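Local coordinates for protein methylmalonate-semialdehyde dehydrogenase (Oceanimonas doudoroffii, PDB 4ZZ7) that probably catalyses the NAD-dependent, CoA-acylating oxidation of methylmalonate semialdehyde, as a tetrameric member of the aldehyde dehydrogenase family, at residues Phe162-Val167 and Asp469-Tyr474; Glu343-Thr348 and Glu378-Gln383; Thr370-Val375 and Gly388-Val393. All blocks are in the same frame, centred on the assembly; numbering follows the deposited sequence.

Contact 1. Residues Phe162-Val167 and Asp469-Tyr474; sequences FPMAIV and DAVRFY
Ala-470 brings only a methyl to the contact: its CB rests 3.8 Å from CG of Met-164 on helix 156-167. So small a residue lets the longer thioether chain run past it. Met-164 sets off with CG anti to the backbone N (chi1 179°) and then bends at chi2 and chi3. Its bent end reaches Val-471, where SD and CE both touch the CG2 branch, SD at 3.5 Å. An unbranched, flexible methionine can mould itself to a compact beta-branched neighbour in this way, and Leu-120 of helix 117-120 packs on both side chains. Tyr-474, the first residue to leave the helical path, lays its ring against Ala-165. CB of Ala-165 stands over the centre of one face, 3.6 Å from the ring centroid and 9° off the normal, a CH-pi contact. CG of Met-164 meets the same ring in plane at its edge, 4.0 Å from CD2. The phenol OH is hydrogen-bonded to Ser-224 OG of strand 220-226, so a tyrosine serves both the apolar packing and a polar partner. An alanine here would probably leave a gap over the CB of Ala-165 and Ser-224 OG without this mate. All five touching residues are buried, in packing between helix 156-167 and the end of helix 467-473 beside the Rossmann-like coenzyme-binding sheet of an aldehyde dehydrogenase; helix 156-167 connects its parallel strands 144-148 and 171-175.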
ATOM      1  N   PHE A 162      -9.958 -11.211  18.318  1.00 16.01           N
ATOM      2  CA  PHE A 162      -9.531 -12.576  18.012  1.00 16.09           C
ATOM      3  C   PHE A 162      -9.699 -13.085  16.582  1.00 16.03           C
ATOM      4  O   PHE A 162      -8.907 -13.907  16.145  1.00 15.98           O
ATOM      5  CB  PHE A 162     -10.084 -13.583  19.022  1.00 16.29           C
ATOM      6  CG  PHE A 162     -11.546 -13.876  18.909  1.00 16.09           C
ATOM      7  CD1 PHE A 162     -12.011 -14.811  18.001  1.00 16.28           C
ATOM      8  CD2 PHE A 162     -12.442 -13.295  19.781  1.00 15.88           C
ATOM      9  CE1 PHE A 162     -13.355 -15.135  17.946  1.00 16.50           C
ATOM     10  CE2 PHE A 162     -13.782 -13.600  19.724  1.00 16.21           C
ATOM     11  CZ  PHE A 162     -14.242 -14.530  18.812  1.00 16.52           C
ATOM     12  N   PRO A 163     -10.721 -12.620  15.846  1.00 16.18           N
ATOM     13  CA  PRO A 163     -10.699 -12.982  14.432  1.00 15.81           C
ATOM     14  C   PRO A 163      -9.364 -12.593  13.801  1.00 15.26           C
ATOM     15  O   PRO A 163      -8.669 -13.447  13.282  1.00 14.15           O
ATOM     16  CB  PRO A 163     -11.869 -12.187  13.848  1.00 15.70           C
ATOM     17  CG  PRO A 163     -12.814 -12.087  14.979  1.00 16.25           C
ATOM     18  CD  PRO A 163     -11.942 -11.877  16.189  1.00 16.42           C
ATOM     19  N   MET A 164      -8.987 -11.327  13.925  1.00 15.66           N
ATOM     20  CA  MET A 164      -7.806 -10.821  13.220  1.00 15.79           C
ATOM     21  C   MET A 164      -6.538 -11.410  13.824  1.00 15.76           C
ATOM     22  O   MET A 164      -5.609 -11.754  13.093  1.00 16.78           O
ATOM     23  CB  MET A 164      -7.732  -9.285  13.244  1.00 15.68           C
ATOM     24  CG  MET A 164      -6.497  -8.701  12.542  1.00 15.50           C
ATOM     25  SD  MET A 164      -6.369  -9.118  10.791  1.00 15.44           S
ATOM     26  CE  MET A 164      -7.674  -8.078  10.162  1.00 15.91           C
ATOM     27  N   ALA A 165      -6.498 -11.527  15.148  1.00 14.89           N
ATOM     28  CA  ALA A 165      -5.326 -12.059  15.817  1.00 14.04           C
ATOM     29  C   ALA A 165      -5.073 -13.497  15.378  1.00 13.67           C
ATOM     30  O   ALA A 165      -3.932 -13.870  15.070  1.00 13.27           O
ATOM     31  CB  ALA A 165      -5.500 -11.971  17.318  1.00 14.15           C
ATOM     32  N   ILE A 166      -6.142 -14.289  15.323  1.00 13.51           N
ATOM     33  CA  ILE A 166      -6.029 -15.711  14.995  1.00 13.44           C
ATOM     34  C   ILE A 166      -5.599 -15.869  13.541  1.00 13.99           C
ATOM     35  O   ILE A 166      -4.635 -16.555  13.232  1.00 13.91           O
ATOM     36  CB  ILE A 166      -7.339 -16.464  15.268  1.00 12.96           C
ATOM     37  CG1 ILE A 166      -7.502 -16.653  16.779  1.00 13.05           C
ATOM     38  CG2 ILE A 166      -7.346 -17.819  14.588  1.00 12.68           C
ATOM     39  CD1 ILE A 166      -8.895 -17.036  17.225  1.00 13.15           C
ATOM     40  N   VAL A 167      -6.293 -15.191  12.648  1.00 14.73           N
ATOM     41  CA  VAL A 167      -5.997 -15.311  11.233  1.00 14.80           C
ATOM     42  C   VAL A 167      -4.569 -14.836  10.939  1.00 15.43           C
ATOM     43  O   VAL A 167      -3.956 -15.309   9.985  1.00 16.03           O
ATOM     44  CB  VAL A 167      -7.049 -14.562  10.386  1.00 14.79           C
ATOM     45  CG1 VAL A 167      -6.648 -13.106  10.117  1.00 14.94           C
ATOM     46  CG2 VAL A 167      -7.295 -15.297   9.093  1.00 15.10           C
ATOM     47  N   ASP A 469      -4.505  -1.603  11.532  1.00 14.96           N
ATOM     48  CA  ASP A 469      -3.634  -1.512  12.677  1.00 14.25           C
ATOM     49  C   ASP A 469      -3.578  -2.793  13.457  1.00 14.03           C
ATOM     50  O   ASP A 469      -2.532  -3.107  14.017  1.00 14.26           O
ATOM     51  CB  ASP A 469      -4.062  -0.369  13.562  1.00 14.29           C
ATOM     52  CG  ASP A 469      -3.699   0.968  12.967  1.00 14.46           C
ATOM     53  OD1 ASP A 469      -3.330   1.037  11.786  1.00 14.45           O
ATOM     54  OD2 ASP A 469      -3.741   1.985  13.668  1.00 14.86           O
ATOM     55  N   ALA A 470      -4.675  -3.546  13.483  1.00 13.61           N
ATOM     56  CA  ALA A 470      -4.681  -4.823  14.196  1.00 13.44           C
ATOM     57  C   ALA A 470      -3.782  -5.836  13.511  1.00 12.97           C
ATOM     58  O   ALA A 470      -3.174  -6.685  14.144  1.00 12.87           O
ATOM     59  CB  ALA A 470      -6.086  -5.355  14.314  1.00 13.71           C
ATOM     60  N   VAL A 471      -3.667  -5.722  12.207  1.00 12.94           N
ATOM     61  CA  VAL A 471      -2.730  -6.560  11.476  1.00 13.17           C
ATOM     62  C   VAL A 471      -1.317  -6.298  11.986  1.00 13.85           C
ATOM     63  O   VAL A 471      -0.551  -7.221  12.229  1.00 13.42           O
ATOM     64  CB  VAL A 471      -2.800  -6.324   9.954  1.00 12.63           C
ATOM     65  CG1 VAL A 471      -1.735  -7.159   9.266  1.00 12.51           C
ATOM     66  CG2 VAL A 471      -4.179  -6.699   9.411  1.00 12.32           C
ATOM     67  N   ARG A 472      -1.008  -5.023  12.175  1.00 15.44           N
ATOM     68  CA  ARG A 472       0.299  -4.595  12.678  1.00 16.76           C
ATOM     69  C   ARG A 472       0.520  -4.818  14.172  1.00 16.66           C
ATOM     70  O   ARG A 472       1.673  -5.009  14.620  1.00 16.53           O
ATOM     71  CB  ARG A 472       0.548  -3.132  12.324  1.00 17.75           C
ATOM     72  CG  ARG A 472       0.656  -2.934  10.831  1.00 19.50           C
ATOM     73  CD  ARG A 472       1.861  -3.642  10.213  1.00 21.42           C
ATOM     74  NE  ARG A 472       3.064  -2.833  10.411  1.00 24.75           N
ATOM     75  CZ  ARG A 472       4.004  -3.039  11.344  1.00 28.80           C
ATOM     76  NH1 ARG A 472       3.948  -4.070  12.220  1.00 32.99           N
ATOM     77  NH2 ARG A 472       5.031  -2.203  11.401  1.00 28.11           N
ATOM     78  N   PHE A 473      -0.569  -4.780  14.935  1.00 16.73           N
ATOM     79  CA  PHE A 473      -0.475  -5.027  16.360  1.00 16.73           C
ATOM     80  C   PHE A 473      -0.343  -6.496  16.649  1.00 16.44           C
ATOM     81  O   PHE A 473       0.389  -6.864  17.565  1.00 16.55           O
ATOM     82  CB  PHE A 473      -1.668  -4.489  17.116  1.00 17.09           C
ATOM     83  CG  PHE A 473      -1.545  -4.674  18.599  1.00 17.54           C
ATOM     84  CD1 PHE A 473      -0.721  -3.843  19.346  1.00 17.66           C
ATOM     85  CD2 PHE A 473      -2.216  -5.699  19.242  1.00 17.75           C
ATOM     86  CE1 PHE A 473      -0.597  -4.010  20.708  1.00 17.81           C
ATOM     87  CE2 PHE A 473      -2.087  -5.884  20.607  1.00 17.81           C
ATOM     88  CZ  PHE A 473      -1.281  -5.040  21.339  1.00 17.97           C
ATOM     89  N   TYR A 474      -1.055  -7.320  15.874  1.00 15.78           N
ATOM     90  CA  TYR A 474      -1.019  -8.769  16.056  1.00 15.14           C
ATOM     91  C   TYR A 474       0.112  -9.448  15.294  1.00 14.61           C
ATOM     92  O   TYR A 474       0.166 -10.669  15.249  1.00 14.38           O
ATOM     93  CB  TYR A 474      -2.379  -9.405  15.716  1.00 14.64           C
ATOM     94  CG  TYR A 474      -3.488  -8.943  16.620  1.00 14.24           C
ATOM     95  CD1 TYR A 474      -3.297  -8.856  17.973  1.00 14.30           C
ATOM     96  CD2 TYR A 474      -4.742  -8.620  16.122  1.00 13.95           C
ATOM     97  CE1 TYR A 474      -4.305  -8.430  18.805  1.00 14.41           C
ATOM     98  CE2 TYR A 474      -5.756  -8.202  16.950  1.00 13.80           C
ATOM     99  CZ  TYR A 474      -5.518  -8.108  18.299  1.00 14.24           C
ATOM    100  OH  TYR A 474      -6.465  -7.692  19.200  1.00 15.04           O
TER

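Contact 2. Residues Glu343-Thr348 and Glu378-Gln383; sequences EQQGAT and EMTSYQ
Gln-345 and Met-379 use the same first torsion, CG anti to the carbonyl carbon and beside the backbone N (chi1 -66° and -53°), and both chains are extended beyond CG, so that each reaches the opposite segment. The glutamine brings its carboxamide to the start of helix 380-383. There OE1 accepts a hydrogen bond from Thr-380 N at 3.0 Å, the donor lying in the carbonyl plane on a lone pair, with a C=O...N angle of 123°. Backbone N-H groups in the first turn of a helix have no acceptor within the helix, so a side-chain carbonyl is well suited to this place, and the helix end would probably polarise it further. The amide NE2 turns to the side chain of Thr-380, which crosses that of Gln-345 at about a right angle, making a weak hydrogen bond to OG1 at 3.5 Å; a glutamine can thus donate and accept at one residue.

Met-379, at the N-cap position of that helix, sends its chain the other way across the contact. Its terminal CE lies 3.8 Å from CB of Ala-347 and also approaches the backbone O of Gln-345. A small alanine leaves room for the methionine end, and its CB also packs on Ile-372 of strand 370-373. Between Gln-345 and Ala-347, Gly-346 has positive phi, where a CB would press against the carbonyl O of Gln-345. It is the C-prime residue of a Schellman motif, with Gly-346 N bonded to Glu-343 O and Ala-347 N to Ala-342 O. The contact thus sets the Schellman-terminated end of helix 329-344 against the N-terminal turn of helix 380-383, the short helix of a beta-alpha-beta unit.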
ATOM      1  N   GLU A 343     -28.589  18.542  38.210  1.00 46.94           N
ATOM      2  CA  GLU A 343     -29.666  19.400  38.725  1.00 48.33           C
ATOM      3  C   GLU A 343     -29.223  20.258  39.909  1.00 48.02           C
ATOM      4  O   GLU A 343     -29.519  21.453  39.963  1.00 40.99           O
ATOM      5  CB  GLU A 343     -30.854  18.553  39.145  1.00 47.16           C
ATOM      6  CG  GLU A 343     -32.083  19.385  39.430  1.00 45.73           C
ATOM      7  CD  GLU A 343     -33.311  18.542  39.607  1.00 43.76           C
ATOM      8  OE1 GLU A 343     -34.325  18.865  38.951  1.00 41.95           O
ATOM      9  OE2 GLU A 343     -33.245  17.564  40.388  1.00 41.28           O
ATOM     10  N   GLN A 344     -28.531  19.617  40.847  1.00 51.74           N
ATOM     11  CA  GLN A 344     -27.933  20.297  41.980  1.00 56.86           C
ATOM     12  C   GLN A 344     -27.003  21.434  41.555  1.00 54.57           C
ATOM     13  O   GLN A 344     -27.097  22.511  42.130  1.00 57.99           O
ATOM     14  CB  GLN A 344     -27.174  19.313  42.868  1.00 64.67           C
ATOM     15  CG  GLN A 344     -26.796  19.890  44.231  1.00 76.01           C
ATOM     16  CD  GLN A 344     -25.737  19.073  44.960  1.00 85.68           C
ATOM     17  OE1 GLN A 344     -25.391  17.961  44.543  1.00 89.16           O
ATOM     18  NE2 GLN A 344     -25.215  19.623  46.061  1.00 87.63           N
ATOM     19  N   GLN A 345     -26.131  21.216  40.561  1.00 49.60           N
ATOM     20  CA  GLN A 345     -25.160  22.266  40.121  1.00 45.36           C
ATOM     21  C   GLN A 345     -25.728  23.360  39.190  1.00 40.89           C
ATOM     22  O   GLN A 345     -24.980  24.164  38.660  1.00 38.38           O
ATOM     23  CB  GLN A 345     -23.903  21.630  39.499  1.00 46.36           C
ATOM     24  CG  GLN A 345     -23.066  20.832  40.496  1.00 48.80           C
ATOM     25  CD  GLN A 345     -21.882  20.102  39.865  1.00 50.19           C
ATOM     26  OE1 GLN A 345     -22.008  19.459  38.816  1.00 58.74           O
ATOM     27  NE2 GLN A 345     -20.736  20.172  40.516  1.00 48.88           N
ATOM     28  N   GLY A 346     -27.044  23.381  38.993  1.00 40.13           N
ATOM     29  CA  GLY A 346     -27.731  24.469  38.277  1.00 40.11           C
ATOM     30  C   GLY A 346     -28.338  24.131  36.918  1.00 40.28           C
ATOM     31  O   GLY A 346     -28.931  24.998  36.284  1.00 37.17           O
ATOM     32  N   ALA A 347     -28.203  22.880  36.470  1.00 42.52           N
ATOM     33  CA  ALA A 347     -28.620  22.479  35.111  1.00 41.93           C
ATOM     34  C   ALA A 347     -30.110  22.217  35.049  1.00 40.65           C
ATOM     35  O   ALA A 347     -30.689  21.753  36.019  1.00 42.92           O
ATOM     36  CB  ALA A 347     -27.861  21.243  34.640  1.00 41.02           C
ATOM     37  N   THR A 348     -30.708  22.506  33.896  1.00 40.23           N
ATOM     38  CA  THR A 348     -32.142  22.302  33.641  1.00 40.69           C
ATOM     39  C   THR A 348     -32.433  20.838  33.223  1.00 42.29           C
ATOM     40  O   THR A 348     -31.904  20.345  32.214  1.00 41.72           O
ATOM     41  CB  THR A 348     -32.656  23.251  32.514  1.00 41.06           C
ATOM     42  OG1 THR A 348     -32.185  24.593  32.718  1.00 40.95           O
ATOM     43  CG2 THR A 348     -34.185  23.249  32.436  1.00 40.06           C
ATOM     44  N   GLU A 378     -17.869  23.279  34.184  1.00 37.48           N
ATOM     45  CA  GLU A 378     -17.494  23.147  35.599  1.00 40.73           C
ATOM     46  C   GLU A 378     -18.254  22.036  36.341  1.00 39.72           C
ATOM     47  O   GLU A 378     -17.884  21.696  37.467  1.00 38.11           O
ATOM     48  CB  GLU A 378     -17.573  24.490  36.367  1.00 43.90           C
ATOM     49  CG  GLU A 378     -18.506  25.575  35.823  1.00 48.07           C
ATOM     50  CD  GLU A 378     -17.943  26.332  34.598  1.00 52.30           C
ATOM     51  OE1 GLU A 378     -18.742  26.973  33.880  1.00 53.52           O
ATOM     52  OE2 GLU A 378     -16.712  26.296  34.326  1.00 50.50           O
ATOM     53  N   MET A 379     -19.281  21.461  35.703  1.00 38.72           N
ATOM     54  CA  MET A 379     -20.145  20.445  36.330  1.00 35.43           C
ATOM     55  C   MET A 379     -19.503  19.063  36.263  1.00 34.30           C
ATOM     56  O   MET A 379     -18.873  18.716  35.288  1.00 32.55           O
ATOM     57  CB  MET A 379     -21.518  20.401  35.652  1.00 33.95           C
ATOM     58  CG  MET A 379     -22.240  21.738  35.549  1.00 33.33           C
ATOM     59  SD  MET A 379     -23.867  21.603  34.767  1.00 33.21           S
ATOM     60  CE  MET A 379     -24.583  23.228  34.988  1.00 32.31           C
ATOM     61  N   THR A 380     -19.681  18.274  37.310  1.00 36.25           N
ATOM     62  CA  THR A 380     -19.046  16.961  37.418  1.00 37.39           C
ATOM     63  C   THR A 380     -19.670  15.993  36.445  1.00 40.50           C
ATOM     64  O   THR A 380     -19.006  15.117  35.898  1.00 43.65           O
ATOM     65  CB  THR A 380     -19.214  16.372  38.828  1.00 36.96           C
ATOM     66  OG1 THR A 380     -18.867  17.359  39.784  1.00 36.06           O
ATOM     67  CG2 THR A 380     -18.309  15.170  39.047  1.00 38.28           C
ATOM     68  N   SER A 381     -20.971  16.136  36.257  1.00 43.38           N
ATOM     69  CA  SER A 381     -21.703  15.322  35.298  1.00 41.94           C
ATOM     70  C   SER A 381     -21.263  15.566  33.831  1.00 38.76           C
ATOM     71  O   SER A 381     -21.428  14.683  32.980  1.00 40.31           O
ATOM     72  CB  SER A 381     -23.209  15.552  35.488  1.00 41.64           C
ATOM     73  OG  SER A 381     -23.489  16.905  35.810  1.00 41.14           O
ATOM     74  N   TYR A 382     -20.723  16.752  33.538  1.00 33.38           N
ATOM     75  CA  TYR A 382     -20.129  17.031  32.222  1.00 31.79           C
ATOM     76  C   TYR A 382     -18.680  16.569  32.090  1.00 31.96           C
ATOM     77  O   TYR A 382     -18.265  16.124  31.029  1.00 32.86           O
ATOM     78  CB  TYR A 382     -20.192  18.525  31.878  1.00 31.10           C
ATOM     79  CG  TYR A 382     -19.313  18.901  30.699  1.00 28.37           C
ATOM     80  CD1 TYR A 382     -19.788  18.811  29.408  1.00 26.73           C
ATOM     81  CD2 TYR A 382     -17.998  19.319  30.889  1.00 27.30           C
ATOM     82  CE1 TYR A 382     -18.995  19.143  28.333  1.00 26.15           C
ATOM     83  CE2 TYR A 382     -17.196  19.647  29.818  1.00 27.20           C
ATOM     84  CZ  TYR A 382     -17.693  19.559  28.540  1.00 26.22           C
ATOM     85  OH  TYR A 382     -16.861  19.876  27.496  1.00 25.35           O
ATOM     86  N   GLN A 383     -17.888  16.736  33.132  1.00 31.85           N
ATOM     87  CA  GLN A 383     -16.510  16.301  33.072  1.00 34.34           C
ATOM     88  C   GLN A 383     -16.434  14.789  32.974  1.00 33.57           C
ATOM     89  O   GLN A 383     -15.625  14.278  32.228  1.00 36.63           O
ATOM     90  CB  GLN A 383     -15.713  16.799  34.287  1.00 37.32           C
ATOM     91  CG  GLN A 383     -15.472  18.307  34.303  1.00 38.64           C
ATOM     92  CD  GLN A 383     -15.203  18.871  35.697  1.00 39.69           C
ATOM     93  OE1 GLN A 383     -14.788  18.148  36.602  1.00 38.56           O
ATOM     94  NE2 GLN A 383     -15.448  20.175  35.875  1.00 41.02           N
TER

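Contact 3. Residues Thr370-Val375 and Gly388-Val393; sequences TLIDHV and GPVLQV
Thr-370 to Ile-372 pair with Val-390 to Gln-392 as neighbouring parallel strands, the two outer elements of a beta-alpha-beta unit whose helix is 380-383. The strand axes come within 4.8 Å and are twisted by 17° against each other. Backbone bonds zigzag between them: Thr-370 N to Pro-389 O, Leu-391 N to Thr-370 O at 3.0 Å, Ile-372 N to Leu-391 O at 2.9 Å, and Val-393 N to Ile-372 O, the last clearly more bent, with 138° at the hydrogen.

One face of the sheet carries Thr-370, Ile-372, Val-390 and Gln-392. CG1 of Val-390 touches two side chains of the partner strand, 3.4 Å from Thr-370 OG1 and 3.8 Å from Ile-372 CD1, and beta-branched residues suit such extended backbone. Gln-392 runs side by side with Ile-372, its methylenes serving as apolar surface; CB of Gln-392 lies 3.9 Å from CG1 of Val-375, while NE2 of Gln-392 is hydrogen-bonded to Ser-381 O, back to the connecting helix. On the other face, Leu-371, Leu-391 and Val-393 meet helices, Leu-371 and Val-393 on 296-308 and Leu-391 on 264-276. The Leu-371 and Val-393 side chains cross obliquely, with CD2 of Leu-371 3.6 Å from CG1 of Val-393. Asp-373 stands beside them; its charge is matched by a salt bridge to Arg-395, and the same OD1 that meets Arg-395 NE lies 3.6 Å from Val-393 CG1.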
ATOM      1  N   THR A 370     -33.126  10.858  29.217  1.00 31.64           N
ATOM      2  CA  THR A 370     -33.166  12.165  29.866  1.00 31.52           C
ATOM      3  C   THR A 370     -32.434  13.222  29.040  1.00 29.82           C
ATOM      4  O   THR A 370     -31.449  12.916  28.385  1.00 27.86           O
ATOM      5  CB  THR A 370     -32.583  12.116  31.305  1.00 32.04           C
ATOM      6  OG1 THR A 370     -31.207  12.484  31.294  1.00 35.92           O
ATOM      7  CG2 THR A 370     -32.721  10.758  31.914  1.00 30.72           C
ATOM      8  N   LEU A 371     -32.921  14.461  29.107  1.00 30.16           N
ATOM      9  CA  LEU A 371     -32.298  15.615  28.456  1.00 30.18           C
ATOM     10  C   LEU A 371     -31.943  16.619  29.532  1.00 31.95           C
ATOM     11  O   LEU A 371     -32.810  16.975  30.326  1.00 35.71           O
ATOM     12  CB  LEU A 371     -33.267  16.259  27.487  1.00 29.58           C
ATOM     13  CG  LEU A 371     -32.659  16.916  26.254  1.00 30.36           C
ATOM     14  CD1 LEU A 371     -33.734  17.623  25.452  1.00 29.78           C
ATOM     15  CD2 LEU A 371     -31.588  17.918  26.621  1.00 32.41           C
ATOM     16  N   ILE A 372     -30.681  17.053  29.580  1.00 31.72           N
ATOM     17  CA  ILE A 372     -30.231  18.111  30.509  1.00 31.07           C
ATOM     18  C   ILE A 372     -29.858  19.331  29.664  1.00 31.82           C
ATOM     19  O   ILE A 372     -29.255  19.174  28.616  1.00 32.33           O
ATOM     20  CB  ILE A 372     -29.042  17.656  31.367  1.00 28.99           C
ATOM     21  CG1 ILE A 372     -29.395  16.355  32.086  1.00 29.07           C
ATOM     22  CG2 ILE A 372     -28.722  18.718  32.392  1.00 29.56           C
ATOM     23  CD1 ILE A 372     -28.271  15.741  32.897  1.00 28.52           C
ATOM     24  N   ASP A 373     -30.232  20.534  30.091  1.00 31.57           N
ATOM     25  CA  ASP A 373     -29.953  21.759  29.314  1.00 31.24           C
ATOM     26  C   ASP A 373     -29.180  22.720  30.218  1.00 32.87           C
ATOM     27  O   ASP A 373     -29.167  22.561  31.445  1.00 33.03           O
ATOM     28  CB  ASP A 373     -31.271  22.363  28.767  1.00 30.44           C
ATOM     29  CG  ASP A 373     -31.069  23.487  27.694  1.00 29.48           C
ATOM     30  OD1 ASP A 373     -29.969  23.691  27.140  1.00 27.57           O
ATOM     31  OD2 ASP A 373     -32.054  24.196  27.403  1.00 27.96           O
ATOM     32  N   HIS A 374     -28.482  23.673  29.597  1.00 35.39           N
ATOM     33  CA  HIS A 374     -27.666  24.690  30.306  1.00 36.84           C
ATOM     34  C   HIS A 374     -26.590  24.063  31.192  1.00 37.26           C
ATOM     35  O   HIS A 374     -26.444  24.427  32.367  1.00 37.84           O
ATOM     36  CB  HIS A 374     -28.550  25.642  31.129  1.00 37.00           C
ATOM     37  CG  HIS A 374     -29.649  26.267  30.334  1.00 37.83           C
ATOM     38  ND1 HIS A 374     -30.976  25.933  30.509  1.00 38.91           N
ATOM     39  CD2 HIS A 374     -29.616  27.176  29.331  1.00 37.84           C
ATOM     40  CE1 HIS A 374     -31.716  26.624  29.658  1.00 38.79           C
ATOM     41  NE2 HIS A 374     -30.914  27.379  28.927  1.00 38.77           N
ATOM     42  N   VAL A 375     -25.843  23.118  30.621  1.00 37.75           N
ATOM     43  CA  VAL A 375     -24.771  22.455  31.359  1.00 37.46           C
ATOM     44  C   VAL A 375     -23.518  23.257  31.092  1.00 35.79           C
ATOM     45  O   VAL A 375     -23.408  23.911  30.043  1.00 34.31           O
ATOM     46  CB  VAL A 375     -24.586  20.947  31.009  1.00 36.89           C
ATOM     47  CG1 VAL A 375     -25.918  20.248  30.806  1.00 34.97           C
ATOM     48  CG2 VAL A 375     -23.724  20.758  29.787  1.00 38.63           C
ATOM     49  N   GLY A 388     -24.920   6.396  30.367  1.00 26.37           N
ATOM     50  CA  GLY A 388     -26.330   6.056  30.494  1.00 25.19           C
ATOM     51  C   GLY A 388     -27.125   6.859  29.480  1.00 24.21           C
ATOM     52  O   GLY A 388     -26.566   7.685  28.770  1.00 24.30           O
ATOM     53  N   PRO A 389     -28.443   6.646  29.423  1.00 23.64           N
ATOM     54  CA  PRO A 389     -29.266   7.298  28.404  1.00 24.11           C
ATOM     55  C   PRO A 389     -29.510   8.793  28.694  1.00 24.45           C
ATOM     56  O   PRO A 389     -30.622   9.184  29.033  1.00 25.48           O
ATOM     57  CB  PRO A 389     -30.565   6.473  28.432  1.00 23.53           C
ATOM     58  CG  PRO A 389     -30.644   5.933  29.814  1.00 23.35           C
ATOM     59  CD  PRO A 389     -29.249   5.843  30.360  1.00 23.50           C
ATOM     60  N   VAL A 390     -28.473   9.618  28.547  1.00 23.78           N
ATOM     61  CA  VAL A 390     -28.527  11.016  28.978  1.00 23.48           C
ATOM     62  C   VAL A 390     -27.887  11.883  27.916  1.00 23.77           C
ATOM     63  O   VAL A 390     -26.742  11.661  27.559  1.00 24.50           O
ATOM     64  CB  VAL A 390     -27.780  11.213  30.328  1.00 23.24           C
ATOM     65  CG1 VAL A 390     -27.799  12.667  30.791  1.00 22.69           C
ATOM     66  CG2 VAL A 390     -28.354  10.306  31.414  1.00 22.98           C
ATOM     67  N   LEU A 391     -28.618  12.881  27.434  1.00 24.47           N
ATOM     68  CA  LEU A 391     -28.071  13.854  26.506  1.00 25.75           C
ATOM     69  C   LEU A 391     -27.954  15.235  27.153  1.00 26.29           C
ATOM     70  O   LEU A 391     -28.951  15.813  27.543  1.00 26.72           O
ATOM     71  CB  LEU A 391     -28.968  13.961  25.292  1.00 27.60           C
ATOM     72  CG  LEU A 391     -28.314  14.320  23.947  1.00 28.87           C
ATOM     73  CD1 LEU A 391     -29.367  14.906  23.009  1.00 28.49           C
ATOM     74  CD2 LEU A 391     -27.115  15.259  24.046  1.00 29.04           C
ATOM     75  N   GLN A 392     -26.723  15.743  27.255  1.00 27.35           N
ATOM     76  CA  GLN A 392     -26.414  17.102  27.758  1.00 26.29           C
ATOM     77  C   GLN A 392     -26.247  18.093  26.607  1.00 27.09           C
ATOM     78  O   GLN A 392     -25.681  17.759  25.572  1.00 28.51           O
ATOM     79  CB  GLN A 392     -25.136  17.074  28.605  1.00 24.84           C
ATOM     80  CG  GLN A 392     -25.353  16.437  29.961  1.00 24.58           C
ATOM     81  CD  GLN A 392     -24.079  15.984  30.645  1.00 24.11           C
ATOM     82  OE1 GLN A 392     -23.251  15.306  30.052  1.00 23.84           O
ATOM     83  NE2 GLN A 392     -23.942  16.318  31.919  1.00 24.30           N
ATOM     84  N   VAL A 393     -26.729  19.316  26.777  1.00 28.55           N
ATOM     85  CA  VAL A 393     -26.574  20.351  25.724  1.00 30.20           C
ATOM     86  C   VAL A 393     -25.946  21.615  26.297  1.00 30.80           C
ATOM     87  O   VAL A 393     -26.491  22.223  27.207  1.00 31.78           O
ATOM     88  CB  VAL A 393     -27.881  20.644  24.950  1.00 29.79           C
ATOM     89  CG1 VAL A 393     -29.069  20.430  25.840  1.00 33.67           C
ATOM     90  CG2 VAL A 393     -27.916  22.044  24.356  1.00 28.06           C
TER

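Overall arrangement
Contacts 2 and 3 are neighbours, their centres 10 Å apart, whereas contact 1 lies on the opposite side of the chain's centre, about 41 and 38 Å away between centres. Along the chain the segments of contacts 2 and 3 alternate, and both contacts fall between the two halves of contact 1. Strand 370-373, helix 380-383 and strand 390-396 follow one another, so contact 2 packs the end of helix 329-344 on the helix of the unit whose strands pair in contact 3. The two also meet directly, as Thr-348 O and Asp-373 N probably share a hydrogen bond. Contact 1 packs beside the Rossmann-like coenzyme-binding sheet; contact 3 lies within the other large sheet, probably that of the catalytic domain.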